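Local coordinates for conserved domain protein (Porphyromonas gingivalis, PDB 3PNN), which probably transfers a sugar, perhaps from a nucleotide-activated donor, to form a glycosidic linkage, using an alpha/beta/alpha Rossmann-like fold, at residues S39-D42 / A43-G47; F59-E62 / F63-I67; D112-R115 / E116-V120; V285-K288 / L289-T293. All coordinates share one frame; numbering follows the deposited sequence.

Contact 1 of 4, residues S39-D42 / A43-G47; sequences SVYD and AIRAG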
loop_
_atom_site.group_PDB
_atom_site.type_symbol
_atom_site.label_atom_id
_atom_site.label_comp_id
_atom_site.label_asym_id
_atom_site.label_seq_id
_atom_site.Cartn_x
_atom_site.Cartn_y
_atom_site.Cartn_z
ATOM N N SER A 39 7.182 9.884 -1.529
ATOM C CA SER A 39 5.983 9.654 -0.698
ATOM C C SER A 39 6.068 10.397 0.623
ATOM O O SER A 39 5.103 11.037 1.044
ATOM C CB SER A 39 5.782 8.165 -0.419
ATOM O OG SER A 39 5.385 7.498 -1.604
ATOM N N VAL A 40 7.219 10.298 1.285
ATOM C CA VAL A 40 7.392 10.953 2.573
ATOM C C VAL A 40 7.331 12.467 2.418
ATOM O O VAL A 40 6.673 13.148 3.200
ATOM C CB VAL A 40 8.699 10.511 3.283
ATOM C CG1 VAL A 40 8.927 11.338 4.559
ATOM C CG2 VAL A 40 8.636 9.009 3.590
ATOM N N TYR A 41 8.008 12.991 1.400
ATOM C CA TYR A 41 7.949 14.425 1.121
ATOM C C TYR A 41 6.495 14.893 0.951
ATOM O O TYR A 41 6.075 15.907 1.530
ATOM C CB TYR A 41 8.776 14.741 -0.136
ATOM C CG TYR A 41 8.995 16.216 -0.389
ATOM C CD1 TYR A 41 10.080 16.891 0.182
ATOM C CD2 TYR A 41 8.132 16.931 -1.200
ATOM C CE1 TYR A 41 10.289 18.235 -0.052
ATOM C CE2 TYR A 41 8.327 18.285 -1.433
ATOM C CZ TYR A 41 9.406 18.929 -0.854
ATOM O OH TYR A 41 9.604 20.269 -1.091
ATOM N N ASP A 42 5.726 14.176 0.140
ATOM C CA ASP A 42 4.340 14.593 -0.099
ATOM C C ASP A 42 3.468 14.382 1.139
ATOM O O ASP A 42 2.558 15.167 1.398
ATOM C CB ASP A 42 3.745 13.881 -1.322
ATOM C CG ASP A 42 4.218 14.500 -2.639
ATOM O OD1 ASP A 42 4.565 15.700 -2.641
ATOM O OD2 ASP A 42 4.225 13.792 -3.664
ATOM N N ALA A 43 3.748 13.340 1.920
ATOM C CA ALA A 43 2.934 13.105 3.115
ATOM C C ALA A 43 3.138 14.261 4.084
ATOM O O ALA A 43 2.188 14.763 4.693
ATOM C CB ALA A 43 3.290 11.752 3.777
ATOM N N ILE A 44 4.391 14.701 4.218
ATOM C CA ILE A 44 4.677 15.840 5.077
ATOM C C ILE A 44 3.928 17.067 4.571
ATOM O O ILE A 44 3.259 17.751 5.347
ATOM C CB ILE A 44 6.191 16.136 5.169
ATOM C CG1 ILE A 44 6.897 15.009 5.944
ATOM C CG2 ILE A 44 6.434 17.503 5.814
ATOM C CD1 ILE A 44 8.433 15.101 5.927
ATOM N N ARG A 45 4.037 17.342 3.272
ATOM C CA ARG A 45 3.363 18.506 2.691
ATOM C C ARG A 45 1.852 18.437 2.903
ATOM O O ARG A 45 1.189 19.470 3.074
ATOM C CB ARG A 45 3.640 18.626 1.183
ATOM C CG ARG A 45 5.024 19.098 0.806
ATOM C CD ARG A 45 5.044 19.717 -0.602
ATOM N NE ARG A 45 4.978 18.738 -1.692
ATOM C CZ ARG A 45 5.389 18.994 -2.938
ATOM N NH1 ARG A 45 5.895 20.189 -3.233
ATOM N NH2 ARG A 45 5.310 18.064 -3.887
ATOM N N ALA A 46 1.310 17.222 2.877
ATOM C CA ALA A 46 -0.140 17.021 3.000
ATOM C C ALA A 46 -0.646 17.096 4.440
ATOM O O ALA A 46 -1.852 17.131 4.678
ATOM C CB ALA A 46 -0.548 15.691 2.372
ATOM N N GLY A 47 0.269 17.117 5.400
ATOM C CA GLY A 47 -0.121 17.304 6.786
ATOM C C GLY A 47 -0.193 16.047 7.630
ATOM O O GLY A 47 -0.830 16.049 8.696
#
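The guanidinium of Arg-45 meets two flat groups one turn back along helix 35-46. Against the carboxylate of Asp-42 it is nearly coplanar, the two planes 4° apart, and both nitrogens on its NE side converge on a single oxygen: NH2 to OD1 of Asp-42 is 2.8 Å, and NE to the same OD1 is 3.2 Å and more bent. OD1 is approached nearly along its C-O bond. Against the Tyr-41 ring the guanidinium is steeply turned, with planes 67° apart. The ring presents its edge, and CE2 of Tyr-41 sits 3.3 Å above the centre of the guanidinium plane, which excludes a stack of parallel faces. A bend at chi3 (-75°) folds the arginine back so that one face meets Tyr-41 and its NE edge meets Asp-42. On another side of the helix, Val-40 CG1 touches Ile-44 CD1 at 4.0 Å. Gly-47, with positive phi, ends the helix in a Schellman motif. Asp-42 OD2 is hydrogen-bonded to Tyr-298 OH and Arg-45 NH2 also to Glu-297 O, tying the helix to the C-terminal segment. With Arg-129 close to Arg-45, the doubly gripped, buried carboxylate of Asp-42 probably offsets positive charge gathered here.

Contact 2 of 4, residues F59-E62 / F63-I67; sequences FEKE and FREKI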
loop_
_atom_site.group_PDB
_atom_site.type_symbol
_atom_site.label_atom_id
_atom_site.label_comp_id
_atom_site.label_asym_id
_atom_site.label_seq_id
_atom_site.Cartn_x
_atom_site.Cartn_y
_atom_site.Cartn_z
ATOM N N PHE A 59 16.793 -6.805 8.358
ATOM C CA PHE A 59 17.416 -5.659 7.695
ATOM C C PHE A 59 17.267 -4.361 8.490
ATOM O O PHE A 59 17.362 -3.267 7.942
ATOM C CB PHE A 59 16.932 -5.502 6.240
ATOM C CG PHE A 59 15.442 -5.293 6.086
ATOM C CD1 PHE A 59 14.919 -4.025 5.962
ATOM C CD2 PHE A 59 14.576 -6.374 6.006
ATOM C CE1 PHE A 59 13.552 -3.820 5.785
ATOM C CE2 PHE A 59 13.210 -6.184 5.843
ATOM C CZ PHE A 59 12.693 -4.902 5.722
ATOM N N GLU A 60 17.064 -4.496 9.794
ATOM C CA GLU A 60 16.832 -3.335 10.636
ATOM C C GLU A 60 18.062 -2.428 10.679
ATOM O O GLU A 60 17.944 -1.208 10.577
ATOM C CB GLU A 60 16.451 -3.778 12.044
ATOM C CG GLU A 60 16.390 -2.668 13.054
ATOM C CD GLU A 60 16.158 -3.197 14.462
ATOM O OE1 GLU A 60 16.151 -4.438 14.643
ATOM O OE2 GLU A 60 15.980 -2.373 15.384
ATOM N N LYS A 61 19.239 -3.018 10.831
ATOM C CA LYS A 61 20.453 -2.202 10.947
ATOM C C LYS A 61 20.618 -1.263 9.757
ATOM O O LYS A 61 20.849 -0.059 9.922
ATOM C CB LYS A 61 21.706 -3.071 11.124
ATOM C CG LYS A 61 22.970 -2.251 11.342
ATOM C CD LYS A 61 24.206 -3.145 11.439
ATOM C CE LYS A 61 25.483 -2.323 11.521
ATOM N NZ LYS A 61 26.695 -3.191 11.648
ATOM N N GLU A 62 20.513 -1.805 8.548
ATOM C CA GLU A 62 20.693 -0.968 7.370
ATOM C C GLU A 62 19.515 -0.036 7.169
ATOM O O GLU A 62 19.682 1.073 6.655
ATOM C CB GLU A 62 20.957 -1.820 6.125
ATOM C CG GLU A 62 22.238 -2.651 6.288
ATOM C CD GLU A 62 22.774 -3.239 4.990
ATOM O OE1 GLU A 62 21.974 -3.532 4.080
ATOM O OE2 GLU A 62 24.011 -3.425 4.890
ATOM N N PHE A 63 18.321 -0.470 7.565
ATOM C CA PHE A 63 17.167 0.415 7.436
ATOM C C PHE A 63 17.402 1.668 8.285
ATOM O O PHE A 63 17.166 2.788 7.842
ATOM C CB PHE A 63 15.861 -0.278 7.855
ATOM C CG PHE A 63 14.623 0.406 7.324
ATOM C CD1 PHE A 63 14.083 0.026 6.099
ATOM C CD2 PHE A 63 14.009 1.432 8.041
ATOM C CE1 PHE A 63 12.947 0.658 5.589
ATOM C CE2 PHE A 63 12.871 2.074 7.542
ATOM C CZ PHE A 63 12.341 1.681 6.319
ATOM N N ARG A 64 17.874 1.468 9.511
ATOM C CA ARG A 64 18.148 2.596 10.390
ATOM C C ARG A 64 19.257 3.470 9.802
ATOM O O ARG A 64 19.158 4.690 9.803
ATOM C CB ARG A 64 18.537 2.111 11.789
ATOM C CG ARG A 64 17.393 1.428 12.575
ATOM C CD ARG A 64 17.911 0.928 13.931
ATOM N NE ARG A 64 16.871 0.313 14.756
ATOM C CZ ARG A 64 16.023 1.000 15.514
ATOM N NH1 ARG A 64 16.082 2.327 15.525
ATOM N NH2 ARG A 64 15.108 0.364 16.246
ATOM N N GLU A 65 20.304 2.839 9.279
ATOM C CA GLU A 65 21.457 3.583 8.762
ATOM C C GLU A 65 21.153 4.384 7.501
ATOM O O GLU A 65 21.559 5.541 7.370
ATOM C CB GLU A 65 22.609 2.624 8.439
ATOM C CG GLU A 65 23.289 2.000 9.633
ATOM C CD GLU A 65 24.366 1.007 9.216
ATOM O OE1 GLU A 65 24.610 0.868 7.993
ATOM O OE2 GLU A 65 24.962 0.365 10.107
ATOM N N LYS A 66 20.459 3.755 6.563
ATOM C CA LYS A 66 20.324 4.317 5.223
ATOM C C LYS A 66 18.990 5.017 4.995
ATOM O O LYS A 66 18.886 5.871 4.122
ATOM C CB LYS A 66 20.483 3.211 4.164
ATOM C CG LYS A 66 21.904 2.630 4.017
ATOM C CD LYS A 66 21.894 1.506 2.978
ATOM C CE LYS A 66 23.276 1.231 2.396
ATOM N NZ LYS A 66 24.212 0.704 3.412
ATOM N N ILE A 67 17.963 4.647 5.750
ATOM C CA ILE A 67 16.636 5.217 5.501
ATOM C C ILE A 67 16.143 6.143 6.618
ATOM O O ILE A 67 15.773 7.290 6.357
ATOM C CB ILE A 67 15.610 4.115 5.164
ATOM C CG1 ILE A 67 16.054 3.389 3.880
ATOM C CG2 ILE A 67 14.193 4.708 5.027
ATOM C CD1 ILE A 67 15.043 2.416 3.319
#
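Phe-63 begins the second segment by lying alongside Phe-59, the N-cap residue of helix 60-71, both side chains pointing the same way. Its CD1 comes to 3.9 Å from CE1 of Phe-59, near the plane of that ring and at its edge. Phe-59 can meet it there because its CG stands between the backbone N and carbonyl carbon (chi1 60°). The Phe-63 ring also meets Phe-53 edge-to-face and carries Ile-67 CB 4.1 Å above its own plane.

Arg-64 follows, running beside Glu-60. It grips one carboxylate oxygen from its NE side, with NE to OE2 of Glu-60 at 2.9 Å and NH2 to that OE2 at 3.0 Å. The acceptor lies in the guanidinium plane, but the carboxylate is turned 40° from it and is met on its anti side. OE1 of Glu-60 is bonded to His-57 ND1, so both oxygens are held.

Glu-65 crosses Lys-61 at a slant: its OE2 is 3.1 Å from CE of Lys-61 yet 4.2 Å from NZ, too far for a salt bridge, though the opposite charges may still attract weakly. Lys-66 NZ is 4.4 Å from OE2 of Glu-62, whose OE1 accepts from Leu-22 N. Ile-67 closes the segment through its N-H to the O of Phe-63.

The pattern is that of an amphipathic helix in a beta-alpha-beta unit of a Rossmann-like domain: Phe-63 packs against strands 50-55 and 77-81, Phe-59 on loop residues Met-15 and Leu-22, the Glu-60/Arg-64 pair borders the strands, and Lys-61 and Glu-65 lie on the exposed side.

Contact 3 of 4, residues D112-R115 / E116-V120; sequences DAIR and EPFAV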
loop_
_atom_site.group_PDB
_atom_site.type_symbol
_atom_site.label_atom_id
_atom_site.label_comp_id
_atom_site.label_asym_id
_atom_site.label_seq_id
_atom_site.Cartn_x
_atom_site.Cartn_y
_atom_site.Cartn_z
ATOM N N ASP A 112 -0.268 -1.520 18.073
ATOM C CA ASP A 112 -0.003 -0.821 19.338
ATOM C C ASP A 112 0.558 0.591 19.135
ATOM O O ASP A 112 0.359 1.475 19.976
ATOM C CB ASP A 112 0.928 -1.653 20.230
ATOM C CG ASP A 112 0.276 -2.950 20.703
ATOM O OD1 ASP A 112 -0.937 -2.942 21.003
ATOM O OD2 ASP A 112 0.978 -3.978 20.771
ATOM N N ALA A 113 1.232 0.810 18.009
ATOM C CA ALA A 113 1.880 2.086 17.736
ATOM C C ALA A 113 0.915 3.122 17.156
ATOM O O ALA A 113 1.139 4.308 17.299
ATOM C CB ALA A 113 3.053 1.901 16.786
ATOM N N ILE A 114 -0.145 2.674 16.493
ATOM C CA ILE A 114 -1.001 3.607 15.767
ATOM C C ILE A 114 -2.351 3.708 16.472
ATOM O O ILE A 114 -3.094 2.737 16.541
ATOM C CB ILE A 114 -1.169 3.157 14.312
ATOM C CG1 ILE A 114 0.211 3.152 13.636
ATOM C CG2 ILE A 114 -2.171 4.062 13.584
ATOM C CD1 ILE A 114 0.258 2.526 12.248
ATOM N N ARG A 115 -2.658 4.884 17.007
ATOM C CA ARG A 115 -3.898 5.060 17.767
ATOM C C ARG A 115 -4.693 6.254 17.251
ATOM O O ARG A 115 -5.377 6.933 18.011
ATOM C CB ARG A 115 -3.613 5.225 19.269
ATOM C CG ARG A 115 -2.750 4.119 19.907
ATOM C CD ARG A 115 -3.138 2.698 19.445
ATOM N NE ARG A 115 -4.496 2.283 19.809
ATOM C CZ ARG A 115 -5.179 1.321 19.184
ATOM N NH1 ARG A 115 -4.641 0.677 18.150
ATOM N NH2 ARG A 115 -6.410 1.006 19.581
ATOM N N GLU A 116 -4.605 6.499 15.946
ATOM C CA GLU A 116 -5.315 7.598 15.323
ATOM C C GLU A 116 -5.597 7.162 13.890
ATOM O O GLU A 116 -5.087 6.121 13.464
ATOM C CB GLU A 116 -4.454 8.861 15.348
ATOM C CG GLU A 116 -3.057 8.699 14.721
ATOM C CD GLU A 116 -2.052 8.017 15.648
ATOM O OE1 GLU A 116 -2.123 8.239 16.876
ATOM O OE2 GLU A 116 -1.187 7.256 15.158
ATOM N N PRO A 117 -6.414 7.928 13.151
ATOM C CA PRO A 117 -6.631 7.578 11.736
ATOM C C PRO A 117 -5.291 7.504 10.991
ATOM O O PRO A 117 -4.371 8.292 11.251
ATOM C CB PRO A 117 -7.483 8.743 11.210
ATOM C CG PRO A 117 -8.241 9.224 12.436
ATOM C CD PRO A 117 -7.259 9.055 13.585
ATOM N N PHE A 118 -5.176 6.551 10.077
ATOM C CA PHE A 118 -3.899 6.314 9.422
ATOM C C PHE A 118 -4.058 5.885 7.969
ATOM O O PHE A 118 -5.063 5.257 7.597
ATOM C CB PHE A 118 -3.062 5.267 10.215
ATOM C CG PHE A 118 -3.665 3.876 10.258
ATOM C CD1 PHE A 118 -3.173 2.861 9.435
ATOM C CD2 PHE A 118 -4.675 3.567 11.167
ATOM C CE1 PHE A 118 -3.714 1.569 9.505
ATOM C CE2 PHE A 118 -5.215 2.290 11.241
ATOM C CZ PHE A 118 -4.740 1.293 10.410
ATOM N N ALA A 119 -3.066 6.249 7.157
ATOM C CA ALA A 119 -2.947 5.761 5.783
ATOM C C ALA A 119 -2.046 4.545 5.733
ATOM O O ALA A 119 -1.117 4.435 6.520
ATOM C CB ALA A 119 -2.365 6.852 4.882
ATOM N N VAL A 120 -2.333 3.636 4.806
ATOM C CA VAL A 120 -1.435 2.536 4.490
ATOM C C VAL A 120 -1.024 2.703 3.038
ATOM O O VAL A 120 -1.886 2.919 2.166
ATOM C CB VAL A 120 -2.127 1.187 4.669
ATOM C CG1 VAL A 120 -1.202 0.042 4.178
ATOM C CG2 VAL A 120 -2.536 0.992 6.144
#
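Glu-116 turns its side chain back over the backbone of Arg-115, the residue immediately before it. Two torsions account for the fold-back: CG lies between the backbone N and the carbonyl carbon (chi1 55°), and the chain bends again at chi2 (-79°). The carboxylate consequently lies beside the peptide, Glu-116 OE1 being 3.3 Å from Arg-115 C. OE2 receives a weak hydrogen bond from the N of Arg-115, at 3.3 Å and with an N-H...O angle of 142°. Its stronger partner is Thr-7 OG1, on strand 7-11, while Arg-50 NH1 offers a long and weak ion pair. The backbone N of Glu-116, by contrast, is buried without a partner in the model.

Here the chain passes from the loop after helix 103-108 into strand 118-122, which runs parallel to strand 7-11 in the Rossmann-like part of the fold and antiparallel to strand 217-220. Pro-117 and Ala-119 bond through their backbones to strand 7-11, and Phe-118 to Phe-220.

Ile-114 provides the apolar side of the turn. Its CG2 methyl approaches Phe-118 obliquely, 3.5 Å from CD2 and 3.7 Å from CB of that residue, the two side chains crossing at about a right angle. This same methyl is 3.6 Å from the O of Glu-116, which lies at the edge of the Phe-118 ring and near its plane. Beyond the segments, Ile-114 packs on Phe-9, and the Phe-118 ring meets Phe-225 with the ring planes about parallel. Arg-115 bends at chi2 and chi3 to bring NH1 to the O of Ile-114 at 3.0 Å, in a weak bond; Arg-111 O is a second weak acceptor for that nitrogen.

Contact 4 of 4, residues V285-K288 / L289-T293; sequences VVAK and LRELT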
loop_
_atom_site.group_PDB
_atom_site.type_symbol
_atom_site.label_atom_id
_atom_site.label_comp_id
_atom_site.label_asym_id
_atom_site.label_seq_id
_atom_site.Cartn_x
_atom_site.Cartn_y
_atom_site.Cartn_z
ATOM N N VAL A 285 9.879 6.015 -15.646
ATOM C CA VAL A 285 9.701 6.566 -14.312
ATOM C C VAL A 285 10.774 7.623 -14.038
ATOM O O VAL A 285 10.471 8.695 -13.521
ATOM C CB VAL A 285 9.721 5.458 -13.232
ATOM C CG1 VAL A 285 9.630 6.081 -11.830
ATOM C CG2 VAL A 285 8.562 4.474 -13.470
ATOM N N VAL A 286 12.027 7.315 -14.369
ATOM C CA VAL A 286 13.097 8.315 -14.296
ATOM C C VAL A 286 12.678 9.603 -15.033
ATOM O O VAL A 286 12.833 10.718 -14.523
ATOM C CB VAL A 286 14.412 7.783 -14.909
ATOM C CG1 VAL A 286 15.450 8.899 -15.023
ATOM C CG2 VAL A 286 14.978 6.605 -14.072
ATOM N N ALA A 287 12.140 9.447 -16.234
ATOM C CA ALA A 287 11.761 10.614 -17.029
ATOM C C ALA A 287 10.620 11.405 -16.381
ATOM O O ALA A 287 10.619 12.639 -16.398
ATOM C CB ALA A 287 11.403 10.203 -18.461
ATOM N N LYS A 288 9.647 10.716 -15.799
ATOM C CA LYS A 288 8.514 11.405 -15.192
ATOM C C LYS A 288 8.944 12.209 -13.971
ATOM O O LYS A 288 8.494 13.338 -13.767
ATOM C CB LYS A 288 7.409 10.424 -14.801
ATOM C CG LYS A 288 6.200 11.106 -14.187
ATOM C CD LYS A 288 5.569 12.099 -15.160
ATOM C CE LYS A 288 4.338 12.753 -14.561
ATOM N NZ LYS A 288 3.730 13.717 -15.518
ATOM N N LEU A 289 9.819 11.633 -13.149
ATOM C CA LEU A 289 10.307 12.367 -11.986
ATOM C C LEU A 289 11.114 13.605 -12.418
ATOM O O LEU A 289 11.066 14.659 -11.778
ATOM C CB LEU A 289 11.165 11.455 -11.098
ATOM C CG LEU A 289 10.386 10.328 -10.400
ATOM C CD1 LEU A 289 11.364 9.340 -9.739
ATOM C CD2 LEU A 289 9.401 10.867 -9.374
ATOM N N ARG A 290 11.882 13.467 -13.491
ATOM C CA ARG A 290 12.670 14.596 -14.000
ATOM C C ARG A 290 11.737 15.713 -14.484
ATOM O O ARG A 290 11.962 16.905 -14.218
ATOM C CB ARG A 290 13.598 14.134 -15.131
ATOM C CG ARG A 290 14.792 15.054 -15.375
ATOM C CD ARG A 290 15.010 15.374 -16.856
ATOM N NE ARG A 290 15.024 14.191 -17.716
ATOM C CZ ARG A 290 14.110 13.931 -18.649
ATOM N NH1 ARG A 290 14.202 12.830 -19.387
ATOM N NH2 ARG A 290 13.102 14.773 -18.850
ATOM N N GLU A 291 10.689 15.313 -15.193
ATOM C CA GLU A 291 9.705 16.262 -15.704
ATOM C C GLU A 291 8.946 16.999 -14.590
ATOM O O GLU A 291 8.749 18.216 -14.671
ATOM C CB GLU A 291 8.745 15.561 -16.672
ATOM C CG GLU A 291 9.397 15.199 -18.008
ATOM C CD GLU A 291 8.645 14.122 -18.771
ATOM O OE1 GLU A 291 7.486 13.829 -18.413
ATOM O OE2 GLU A 291 9.221 13.564 -19.731
ATOM N N LEU A 292 8.532 16.279 -13.552
ATOM C CA LEU A 292 7.837 16.906 -12.433
ATOM C C LEU A 292 8.754 17.870 -11.688
ATOM O O LEU A 292 8.310 18.899 -11.163
ATOM C CB LEU A 292 7.345 15.839 -11.457
ATOM C CG LEU A 292 6.226 14.946 -11.980
ATOM C CD1 LEU A 292 6.010 13.764 -11.041
ATOM C CD2 LEU A 292 4.955 15.773 -12.140
ATOM N N THR A 293 10.033 17.523 -11.627
ATOM C CA THR A 293 11.019 18.368 -10.955
ATOM C C THR A 293 11.266 19.641 -11.766
ATOM O O THR A 293 11.314 20.738 -11.207
ATOM C CB THR A 293 12.340 17.611 -10.705
ATOM O OG1 THR A 293 12.077 16.471 -9.869
ATOM C CG2 THR A 293 13.371 18.520 -10.027
#
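Glu-291 N to Ala-287 O and Leu-292 N to Lys-288 O, each 2.9 Å, are the shortest of four successive i/i+4 backbone hydrogen bonds that join residues 285-288 to 289-293. The others run from Leu-289 N to Val-285 O and from Arg-290 N to Val-286 O, and N-H...O angles of 155° to 169° mark all four as well formed. Within the later segment, Leu-289 O accepts twice from Thr-293. The hydroxyl OG1 donates at 2.8 Å and the backbone N at 3.0 Å, reaching the oxygen from opposite faces of the carbonyl plane; Thr-293 thus returns its side chain to the helix backbone.

The charged side chains engage less directly. Lys-288 NZ stays 4.7 Å from OE1 of Glu-291, too far for a salt bridge, and the two side chains cross at about a right angle. Both residues have a second deposited conformer, so this pairing is tentative. In the conformer described, the Lys-288 chain bends at chi2 (60°) and passes obliquely by Leu-292, its CE 3.9 Å from CG. Arg-290 folds back at chi2 and chi3, leaving its NH1 3.9 Å from the CB of Ala-287 and one guanidinium face turned toward the backbone there.

On the buried side Val-285 CG1 and Leu-289 CD1 make van der Waals contact at 4.2 Å, with Phe-274 against Val-285 and Ile-28 against Leu-289. The whole is a regular amphipathic alpha-helix, the C-terminal helix 282-294, laid against loops of the domain by a valine and leucine one turn apart.

In the fold
Contacts 1, 2 and 4 each lie within a single helix, whereas contact 3 is a loop turning into a strand. Helix 35-46 of contact 1 and helix 60-71 of contact 2 belong to successive beta-alpha-beta units that share strand 50-55; contact 3 enters strand 118-122, which pairs with strand 7-11 of the first unit. The centres of contacts 1 and 3 lie about 15 and 14 Å from the chain centre; contacts 2 and 4, 21 and 22 Å out, have more exposed residues. Contacts 1 and 2 both have an intrahelical arginine-carboxylate salt bridge, contact 3 only a weak fold-back bond, and contact 4 neither. No two contacts touch.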